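Local coordinates for ESAT-6-like protein MAB_3112 (Mycobacterium abscessus, PDB 4I0X), which is of unknown function but pairs with ESAT-6-like protein MAB_3113 in the EsxEF complex and is probably secreted, as a member of the WXG100 family, at residues K58-N61 with A62-I66; A44-S47 with G48-M52; A12-L15 with A16-R20. The protein carries 4 engineered substitutions. One frame throughout, in Å; residues are numbered along the deposited sequence.

Contact 1. Residues K58-N61 with A62-I66; sequences KVWN and ALTDI
Residues Lys58-Asn61 run into Ala62-Ile66 as consecutive turns of helix 40-72, the second arm of the WXG100 helical hairpin, and Ala62, Leu63, Thr64 and Asp65 each return their N-H to the carbonyl four residues earlier. The Leu63 N to Val59 O bond is 2.9 Å long. Trp60 O is gripped twice by Thr64: N and OG1 both donate to it, each at 3.0 Å, from opposite faces of the carbonyl plane. The same hydroxyl sits over one face of the Trp60 indole, with OG1 3.6 Å above the ring plane and over its centre. It reaches this place because OG1 lies anti to the Thr64 carbonyl carbon (chi1 -66°), folded back beside its own backbone N. On the buried side, Val59 and Leu63 run side by side, CG1 of the valine meeting CD1 of the leucine at 3.7 Å; helix 4-32 and the chain of MAB_3113 pack against this side. Lys58 points away from the turn and forms salt bridges to Asp54 and to Glu71 of the MAB_3113 chain. The Asn61 amide binds Thr57 O through ND2, which lies in plane at the indole edge. The amide oxygen of Asn61 shares a water with Asp65: the water oxygen lies 3.2 Å from Asn61 OD1 and 2.6 Å from Asp65 OD1.

Contact 2. Residues A44-S47 with G48-M52; sequences AYRS and GWDEM
Ala44-Ser47 passes without a break into Gly48-Met52 as regular alpha-helix, with Gly48, Trp49, Asp50 and Glu51 donating their N-H to Ala44, Tyr45, Arg46 and Ser47 O. Asp50 turns its carboxylate back onto the preceding turn. Its CG is anti to the carbonyl carbon (chi1 -72°), which brings CG to 3.2 Å from Arg46 O, the acceptor of its own backbone N-H at 3.1 Å. Two acceptors thus lie close here without a hydrogen bond between them, Asp50 OD1 and Arg46 O at 3.3 Å. No salt bridge joins Arg46 and Asp50: Arg46 NE stays 6.3 Å from Asp50 OD2, and the guanidinium instead makes a cation-pi contact with Phe34. Ser47 OG sits between its backbone N and carbonyl carbon (chi1 75°) and gives Ala44 O a weak bond of 3.4 Å in addition to the one from Gly48 N. Trp49 lays its CB beside Tyr45 O, at 3.6 Å, before the indole swings off the turn. Tyr45 and Trp49 reach beyond their own helix. The phenol meets Trp37, the tryptophan of the WXG motif in the loop that joins the two helices, edge to face, and hydrogen-bonds through OH to Thr20 of the MAB_3113 chain. The indole packs on Leu26 and Val30 of helix 4-32 and bonds through NE1 to Asp27, so this part of helix 40-72 lies against both its hairpin partner and the MAB_3113 chain.

Contact 3. Residues A12-L15 with A16-R20; sequences AASL and ADQMR
Ala16 N donates to Ala12 O at 3.0 Å, the first of four consecutive i to i+4 bonds that carry Ala12-Leu15 into Ala16-Arg20 within helix 4-32. The methyl of Ala16 rests beside the carbonyls of the turn before, CB lying 3.4 Å from Ala13 O, and Trp60 and Thr64 of helix 40-72 pack against it. Asp17 follows on the exposed side; its N binds Ala13 O, while its carboxylate lies near that carbonyl without a polar contact to it. The backbone N and the side-chain NE2 of Gln18 both donate to Ser14 O, each at 3.1 Å, but by different routes: the backbone N-H arrives only slightly tilted from the carbonyl plane, whereas NE2 stands above that plane, on its other face, at a C=O...N angle of 99°. The side-chain bond therefore does not use a lone pair, although Ser14 O lies close to the plane of the Gln18 amide. CG, anti to the Gln18 carbonyl carbon (chi1 -63°), brings the chain back over the preceding turn, and NE2 also comes 3.2 Å from Ser14 OG. Met19 turns to the apolar side. Its N binds Leu15 O at 2.9 Å and its CG meets Leu15 CD1 at 4.0 Å, the two side chains crossing at an angle. Arg20 leads its guanidinium off the helix to a cation-pi contact with Trp60. Buried Leu15, Ala16 and Met19 on one broad side of the helix, with Asp17 and Gln18 left exposed, make this an amphipathic helix such as builds the helical hairpins of WXG100 proteins, which pair into four-helix bundles.

How the contacts relate
Along the chain the order is contact 3 on helix 4-32, then contact 2 and contact 1 on helix 40-72. Because the hairpin folds back on itself, contacts 1 and 3 become neighbours, with centres about 9 Å apart. Side chains pack together there: Val59 CG1 lies 3.3 Å from Met19 SD, and Leu63 CD1 3.6 Å from Leu15 CD2. Contact 2 stands nearer the turn, with its centre about 21 Å from that of contact 1 and about 22 Å from that of contact 3, and touches neither. Together they sample two levels of one long antiparallel hairpin, both of which also meet the MAB_3113 chain, consistent with pairing at more than one level of the hairpin.

Contact 1. Residues K58-N61 with A62-I66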
ATOM      1  N   LYS A  58      -0.526  -1.005   7.497  1.00 13.16           N
ATOM      2  CA  LYS A  58       0.581  -1.851   7.906  1.00 14.42           C
ATOM      3  C   LYS A  58       1.847  -1.496   7.092  1.00 13.66           C
ATOM      4  O   LYS A  58       2.957  -1.490   7.627  1.00 14.41           O
ATOM      5  CB  LYS A  58       0.226  -3.326   7.723  1.00 15.63           C
ATOM      6  CG  LYS A  58      -0.922  -3.802   8.605  1.00 17.23           C
ATOM      7  CD  LYS A  58      -1.185  -5.315   8.482  1.00 23.56           C
ATOM      8  CE  LYS A  58      -2.603  -5.639   8.955  1.00 22.26           C
ATOM      9  NZ  LYS A  58      -2.999  -7.067   8.804  1.00 21.07           N
ATOM     10  N   VAL A  59       1.685  -1.223   5.802  1.00 12.45           N
ATOM     11  CA  VAL A  59       2.851  -0.816   4.998  1.00 16.46           C
ATOM     12  C   VAL A  59       3.454   0.501   5.528  1.00 18.12           C
ATOM     13  O   VAL A  59       4.656   0.625   5.712  1.00 15.83           O
ATOM     14  CB  VAL A  59       2.494  -0.666   3.491  1.00 11.17           C
ATOM     15  CG1 VAL A  59       3.635   0.025   2.724  1.00 13.67           C
ATOM     16  CG2 VAL A  59       2.171  -2.006   2.871  1.00 12.01           C
ATOM     17  N   TRP A  60       2.585   1.465   5.797  1.00 12.31           N
ATOM     18  CA  TRP A  60       2.970   2.805   6.234  1.00 16.03           C
ATOM     19  C   TRP A  60       3.709   2.705   7.544  1.00 11.86           C
ATOM     20  O   TRP A  60       4.719   3.361   7.740  1.00 18.00           O
ATOM     21  CB  TRP A  60       1.714   3.696   6.440  1.00 29.22           C
ATOM     22  CG  TRP A  60       1.998   5.014   7.137  1.00 29.46           C
ATOM     23  CD1 TRP A  60       2.306   6.201   6.532  1.00 35.28           C
ATOM     24  CD2 TRP A  60       2.048   5.266   8.541  1.00 34.31           C
ATOM     25  NE1 TRP A  60       2.534   7.183   7.467  1.00 31.05           N
ATOM     26  CE2 TRP A  60       2.387   6.634   8.712  1.00 37.48           C
ATOM     27  CE3 TRP A  60       1.856   4.477   9.674  1.00 44.51           C
ATOM     28  CZ2 TRP A  60       2.522   7.219   9.964  1.00 39.67           C
ATOM     29  CZ3 TRP A  60       1.993   5.073  10.929  1.00 43.24           C
ATOM     30  CH2 TRP A  60       2.322   6.425  11.056  1.00 41.44           C
ATOM     31  N   ASN A  61       3.206   1.869   8.434  1.00 18.37           N
ATOM     32  CA  ASN A  61       3.844   1.636   9.723  1.00 19.70           C
ATOM     33  C   ASN A  61       5.211   0.996   9.612  1.00 16.91           C
ATOM     34  O   ASN A  61       6.128   1.336  10.365  1.00 16.39           O
ATOM     35  CB  ASN A  61       2.955   0.798  10.632  1.00 21.08           C
ATOM     36  CG  ASN A  61       1.965   1.659  11.417  1.00 29.30           C
ATOM     37  OD1 ASN A  61       2.343   2.377  12.339  1.00 35.64           O
ATOM     38  ND2 ASN A  61       0.709   1.597  11.045  1.00 41.87           N
ATOM     39  N   ALA A  62       5.347   0.065   8.684  1.00 16.02           N
ATOM     40  CA  ALA A  62       6.626  -0.618   8.500  1.00 16.29           C
ATOM     41  C   ALA A  62       7.646   0.334   7.894  1.00 14.72           C
ATOM     42  O   ALA A  62       8.804   0.339   8.310  1.00 15.54           O
ATOM     43  CB  ALA A  62       6.466  -1.856   7.635  1.00 19.03           C
ATOM     44  N   LEU A  63       7.210   1.149   6.945  1.00 13.30           N
ATOM     45  CA  LEU A  63       8.070   2.163   6.323  1.00 12.79           C
ATOM     46  C   LEU A  63       8.577   3.204   7.309  1.00 12.97           C
ATOM     47  O   LEU A  63       9.727   3.534   7.311  1.00 13.37           O
ATOM     48  CB  LEU A  63       7.356   2.896   5.163  1.00 11.52           C
ATOM     49  CG  LEU A  63       7.171   2.044   3.923  1.00 11.47           C
ATOM     50  CD1 LEU A  63       6.214   2.685   2.972  1.00 17.91           C
ATOM     51  CD2 LEU A  63       8.510   1.753   3.226  1.00 15.47           C
ATOM     52  N   THR A  64       7.699   3.706   8.138  1.00 13.05           N
ATOM     53  CA  THR A  64       8.041   4.654   9.160  1.00 13.74           C
ATOM     54  C   THR A  64       9.021   4.087  10.162  1.00 15.15           C
ATOM     55  O   THR A  64       9.944   4.766  10.573  1.00 15.66           O
ATOM     56  CB  THR A  64       6.747   5.079   9.893  1.00 19.80           C
ATOM     57  OG1 THR A  64       5.917   5.809   8.969  1.00 25.65           O
ATOM     58  CG2 THR A  64       7.050   5.918  11.054  1.00 19.52           C
ATOM     59  N   ASP A  65       8.790   2.853  10.583  1.00 16.53           N
ATOM     60  CA  ASP A  65       9.711   2.176  11.492  1.00 22.59           C
ATOM     61  C   ASP A  65      11.095   2.062  10.890  1.00 21.74           C
ATOM     62  O   ASP A  65      12.048   2.452  11.507  1.00 18.65           O
ATOM     63  CB  ASP A  65       9.208   0.778  11.862  1.00 24.24           C
ATOM     64  CG  ASP A  65       7.919   0.812  12.651  1.00 42.57           C
ATOM     65  OD1 ASP A  65       7.575   1.885  13.200  1.00 47.70           O
ATOM     66  OD2 ASP A  65       7.248  -0.244  12.722  1.00 54.84           O
ATOM     67  N   ILE A  66      11.225   1.515   9.692  1.00 20.14           N
ATOM     68  CA  ILE A  66      12.573   1.330   9.169  1.00 17.32           C
ATOM     69  C   ILE A  66      13.193   2.695   8.881  1.00 16.49           C
ATOM     70  O   ILE A  66      14.382   2.870   9.032  1.00 17.17           O
ATOM     71  CB  ILE A  66      12.593   0.419   7.894  1.00 20.99           C
ATOM     72  CG1 ILE A  66      13.995  -0.098   7.566  1.00 18.40           C
ATOM     73  CG2 ILE A  66      12.076   1.164   6.695  1.00 25.11           C
ATOM     74  CD1 ILE A  66      14.735  -0.655   8.710  1.00 26.60           C
TER
HETATM   75  O   HOH W   1       5.309   3.187  13.196  1.00 39.32           O

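Contact 2. Residues A44-S47 with G48-M52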
ATOM      1  N   ALA A  44     -19.457  -5.978  -0.814  1.00 15.74           N
ATOM      2  CA  ALA A  44     -18.185  -6.660  -1.069  1.00 13.88           C
ATOM      3  C   ALA A  44     -17.079  -5.627  -1.326  1.00 12.27           C
ATOM      4  O   ALA A  44     -15.951  -5.796  -0.890  1.00 12.61           O
ATOM      5  CB  ALA A  44     -18.322  -7.603  -2.255  1.00 16.44           C
ATOM      6  N   TYR A  45     -17.409  -4.553  -2.023  1.00 13.47           N
ATOM      7  CA  TYR A  45     -16.466  -3.470  -2.263  1.00 10.43           C
ATOM      8  C   TYR A  45     -16.017  -2.822  -0.952  1.00 11.16           C
ATOM      9  O   TYR A  45     -14.837  -2.597  -0.717  1.00 12.83           O
ATOM     10  CB  TYR A  45     -17.125  -2.425  -3.154  1.00 10.03           C
ATOM     11  CG  TYR A  45     -16.156  -1.462  -3.822  1.00  9.56           C
ATOM     12  CD1 TYR A  45     -15.788  -0.285  -3.209  1.00 15.07           C
ATOM     13  CD2 TYR A  45     -15.684  -1.704  -5.091  1.00  9.95           C
ATOM     14  CE1 TYR A  45     -14.960   0.617  -3.833  1.00 10.29           C
ATOM     15  CE2 TYR A  45     -14.836  -0.832  -5.708  1.00 11.66           C
ATOM     16  CZ  TYR A  45     -14.486   0.349  -5.080  1.00 13.96           C
ATOM     17  OH  TYR A  45     -13.653   1.250  -5.731  1.00 12.77           O
ATOM     18  N   ARG A  46     -16.977  -2.496  -0.101  1.00 15.07           N
ATOM     19  CA  ARG A  46     -16.658  -1.997   1.222  1.00 16.64           C
ATOM     20  C   ARG A  46     -15.701  -2.905   2.005  1.00 18.17           C
ATOM     21  O   ARG A  46     -14.793  -2.414   2.633  1.00 19.95           O
ATOM     22  CB  ARG A  46     -17.927  -1.747   2.031  1.00 17.28           C
ATOM     23  CG  ARG A  46     -17.628  -1.196   3.415  1.00 16.98           C
ATOM     24  CD  ARG A  46     -18.863  -1.153   4.276  1.00 21.61           C
ATOM     25  NE  ARG A  46     -19.969  -0.423   3.673  1.00 25.94           N
ATOM     26  CZ  ARG A  46     -20.318   0.830   3.977  1.00 43.46           C
ATOM     27  NH1 ARG A  46     -19.631   1.540   4.874  1.00 43.95           N
ATOM     28  NH2 ARG A  46     -21.375   1.383   3.375  1.00 44.77           N
ATOM     29  N   SER A  47     -15.884  -4.227   1.991  1.00 18.08           N
ATOM     30  CA  SER A  47     -14.976  -5.048   2.751  1.00 16.45           C
ATOM     31  C   SER A  47     -13.614  -5.264   2.016  1.00 18.85           C
ATOM     32  O   SER A  47     -12.596  -5.408   2.644  1.00 13.22           O
ATOM     33  CB  SER A  47     -15.649  -6.340   3.234  1.00 26.93           C
ATOM     34  OG  SER A  47     -15.820  -7.277   2.214  1.00 38.54           O
ATOM     35  N   GLY A  48     -13.599  -5.185   0.688  1.00 11.97           N
ATOM     36  CA  GLY A  48     -12.366  -5.127  -0.052  1.00 11.61           C
ATOM     37  C   GLY A  48     -11.517  -3.910   0.307  1.00 11.59           C
ATOM     38  O   GLY A  48     -10.309  -4.021   0.498  1.00 13.48           O
ATOM     39  N   TRP A  49     -12.162  -2.746   0.376  1.00  9.81           N
ATOM     40  CA  TRP A  49     -11.497  -1.504   0.731  1.00 12.57           C
ATOM     41  C   TRP A  49     -10.976  -1.531   2.167  1.00  9.66           C
ATOM     42  O   TRP A  49      -9.849  -1.099   2.435  1.00 15.12           O
ATOM     43  CB  TRP A  49     -12.379  -0.266   0.475  1.00 12.75           C
ATOM     44  CG  TRP A  49     -11.730   0.908   1.093  1.00 11.86           C
ATOM     45  CD1 TRP A  49     -12.167   1.625   2.161  1.00 13.06           C
ATOM     46  CD2 TRP A  49     -10.463   1.459   0.727  1.00 11.74           C
ATOM     47  NE1 TRP A  49     -11.256   2.607   2.471  1.00 13.88           N
ATOM     48  CE2 TRP A  49     -10.193   2.513   1.617  1.00 13.86           C
ATOM     49  CE3 TRP A  49      -9.527   1.150  -0.247  1.00 11.89           C
ATOM     50  CZ2 TRP A  49      -9.029   3.266   1.544  1.00 12.04           C
ATOM     51  CZ3 TRP A  49      -8.379   1.908  -0.328  1.00 14.25           C
ATOM     52  CH2 TRP A  49      -8.143   2.957   0.560  1.00 17.91           C
ATOM     53  N   ASP A  50     -11.771  -2.059   3.082  1.00 12.45           N
ATOM     54  CA  ASP A  50     -11.347  -2.240   4.456  1.00 17.73           C
ATOM     55  C   ASP A  50     -10.078  -3.066   4.518  1.00 15.57           C
ATOM     56  O   ASP A  50      -9.163  -2.732   5.269  1.00 13.17           O
ATOM     57  CB  ASP A  50     -12.424  -2.931   5.260  1.00 20.43           C
ATOM     58  CG  ASP A  50     -13.620  -2.029   5.537  1.00 34.50           C
ATOM     59  OD1 ASP A  50     -13.566  -0.823   5.198  1.00 35.32           O
ATOM     60  OD2 ASP A  50     -14.611  -2.540   6.113  1.00 39.22           O
ATOM     61  N   GLU A  51     -10.014  -4.131   3.720  1.00 16.07           N
ATOM     62  CA  GLU A  51      -8.802  -4.946   3.669  1.00 13.32           C
ATOM     63  C   GLU A  51      -7.659  -4.191   2.970  1.00 12.19           C
ATOM     64  O   GLU A  51      -6.548  -4.214   3.423  1.00 14.52           O
ATOM     65  CB  GLU A  51      -9.056  -6.309   3.017  1.00 17.68           C
ATOM     66  CG  GLU A  51      -7.772  -7.066   2.791  1.00 27.34           C
ATOM     67  CD  GLU A  51      -7.960  -8.510   2.361  1.00 28.66           C
ATOM     68  OE1 GLU A  51      -9.106  -8.950   2.104  1.00 40.53           O
ATOM     69  OE2 GLU A  51      -6.935  -9.200   2.260  1.00 26.77           O
ATOM     70  N   MET A  52      -7.927  -3.502   1.868  1.00 13.09           N
ATOM     71  CA  MET A  52      -6.905  -2.674   1.247  1.00 12.03           C
ATOM     72  C   MET A  52      -6.298  -1.568   2.190  1.00 14.45           C
ATOM     73  O   MET A  52      -5.082  -1.362   2.257  1.00 14.70           O
ATOM     74  CB  MET A  52      -7.499  -2.061  -0.022  1.00 14.69           C
ATOM     75  CG  MET A  52      -6.544  -1.350  -0.849  1.00 14.29           C
ATOM     76  SD  MET A  52      -7.132  -1.012  -2.540  1.00 17.05           S
ATOM     77  CE  MET A  52      -5.541  -0.461  -3.102  1.00 25.13           C
TER

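Contact 3. Residues A12-L15 with A16-R20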
ATOM      1  N   ALA A  12      12.172   5.790   2.331  1.00 16.11           N
ATOM      2  CA  ALA A  12      11.112   5.144   3.101  1.00 17.12           C
ATOM      3  C   ALA A  12      10.167   6.185   3.764  1.00 14.00           C
ATOM      4  O   ALA A  12       8.957   6.021   3.773  1.00 15.53           O
ATOM      5  CB  ALA A  12      11.736   4.248   4.155  1.00 13.14           C
ATOM      6  N   ALA A  13      10.740   7.243   4.333  1.00 12.09           N
ATOM      7  CA  ALA A  13       9.961   8.270   4.992  1.00 14.42           C
ATOM      8  C   ALA A  13       9.049   8.986   4.004  1.00 15.48           C
ATOM      9  O   ALA A  13       7.871   9.204   4.283  1.00 11.52           O
ATOM     10  CB  ALA A  13      10.853   9.262   5.664  1.00 16.76           C
ATOM     11  N   SER A  14       9.591   9.329   2.845  1.00 13.11           N
ATOM     12  CA  SER A  14       8.807  10.003   1.801  1.00 15.60           C
ATOM     13  C   SER A  14       7.665   9.118   1.296  1.00 14.43           C
ATOM     14  O   SER A  14       6.542   9.593   1.105  1.00 12.32           O
ATOM     15  CB  SER A  14       9.709  10.417   0.628  1.00 13.12           C
ATOM     16  OG  SER A  14       8.979  11.172  -0.321  1.00 16.45           O
ATOM     17  N   LEU A  15       7.950   7.839   1.062  1.00 11.88           N
ATOM     18  CA  LEU A  15       6.933   6.931   0.590  1.00 10.62           C
ATOM     19  C   LEU A  15       5.836   6.787   1.641  1.00 16.52           C
ATOM     20  O   LEU A  15       4.675   6.742   1.297  1.00 14.47           O
ATOM     21  CB  LEU A  15       7.544   5.578   0.252  1.00 13.25           C
ATOM     22  CG  LEU A  15       6.559   4.493  -0.195  1.00 18.57           C
ATOM     23  CD1 LEU A  15       5.787   4.904  -1.464  1.00 18.01           C
ATOM     24  CD2 LEU A  15       7.332   3.183  -0.431  1.00 24.38           C
ATOM     25  N   ALA A  16       6.214   6.702   2.922  1.00 15.35           N
ATOM     26  CA  ALA A  16       5.238   6.670   4.028  1.00 10.88           C
ATOM     27  C   ALA A  16       4.291   7.875   3.979  1.00 10.06           C
ATOM     28  O   ALA A  16       3.074   7.713   4.049  1.00 11.11           O
ATOM     29  CB  ALA A  16       5.961   6.595   5.417  1.00 17.44           C
ATOM     30  N   ASP A  17       4.845   9.086   3.835  1.00 10.64           N
ATOM     31  CA  ASP A  17       4.030  10.287   3.764  1.00 11.20           C
ATOM     32  C   ASP A  17       3.044  10.237   2.587  1.00 19.49           C
ATOM     33  O   ASP A  17       1.874  10.570   2.735  1.00 11.02           O
ATOM     34  CB  ASP A  17       4.875  11.551   3.625  1.00 16.76           C
ATOM     35  CG  ASP A  17       5.531  11.992   4.948  1.00 22.17           C
ATOM     36  OD1 ASP A  17       5.268  11.357   6.006  1.00 21.47           O
ATOM     37  OD2 ASP A  17       6.317  12.979   4.898  1.00 21.96           O
ATOM     38  N   GLN A  18       3.515   9.812   1.424  1.00 11.67           N
ATOM     39  CA  GLN A  18       2.644   9.690   0.244  1.00 10.58           C
ATOM     40  C   GLN A  18       1.572   8.602   0.377  1.00 10.53           C
ATOM     41  O   GLN A  18       0.446   8.778  -0.052  1.00  9.92           O
ATOM     42  CB  GLN A  18       3.498   9.418  -0.987  1.00 10.99           C
ATOM     43  CG  GLN A  18       4.452  10.553  -1.311  1.00 17.53           C
ATOM     44  CD  GLN A  18       5.438  10.200  -2.412  1.00 16.08           C
ATOM     45  OE1 GLN A  18       5.110  10.235  -3.589  1.00 13.61           O
ATOM     46  NE2 GLN A  18       6.651   9.868  -2.020  1.00 12.82           N
ATOM     47  N   MET A  19       1.909   7.478   0.999  1.00 11.42           N
ATOM     48  CA  MET A  19       0.929   6.406   1.205  1.00 15.35           C
ATOM     49  C   MET A  19      -0.161   6.782   2.171  1.00 15.80           C
ATOM     50  O   MET A  19      -1.344   6.438   1.970  1.00 16.56           O
ATOM     51  CB  MET A  19       1.631   5.140   1.667  1.00 19.48           C
ATOM     52  CG  MET A  19       2.361   4.437   0.570  1.00 29.76           C
ATOM     53  SD  MET A  19       2.937   2.803   1.078  1.00 21.55           S
ATOM     54  CE  MET A  19       1.341   2.064   1.490  1.00 16.81           C
ATOM     55  N   ARG A  20       0.210   7.547   3.197  1.00 14.14           N
ATOM     56  CA  ARG A  20      -0.753   7.984   4.166  1.00 14.77           C
ATOM     57  C   ARG A  20      -1.754   8.911   3.509  1.00 14.29           C
ATOM     58  O   ARG A  20      -2.986   8.728   3.687  1.00 12.48           O
ATOM     59  CB  ARG A  20      -0.100   8.706   5.356  1.00 19.76           C
ATOM     60  CG  ARG A  20      -1.106   9.021   6.459  1.00 20.98           C
ATOM     61  CD  ARG A  20      -0.488   9.832   7.577  1.00 36.38           C
ATOM     62  NE  ARG A  20      -0.785   9.275   8.901  1.00 55.11           N
ATOM     63  CZ  ARG A  20      -1.955   9.370   9.543  1.00 60.85           C
ATOM     64  NH1 ARG A  20      -2.994   9.993   8.993  1.00 61.21           N
ATOM     65  NH2 ARG A  20      -2.084   8.821  10.748  1.00 55.45           N
TER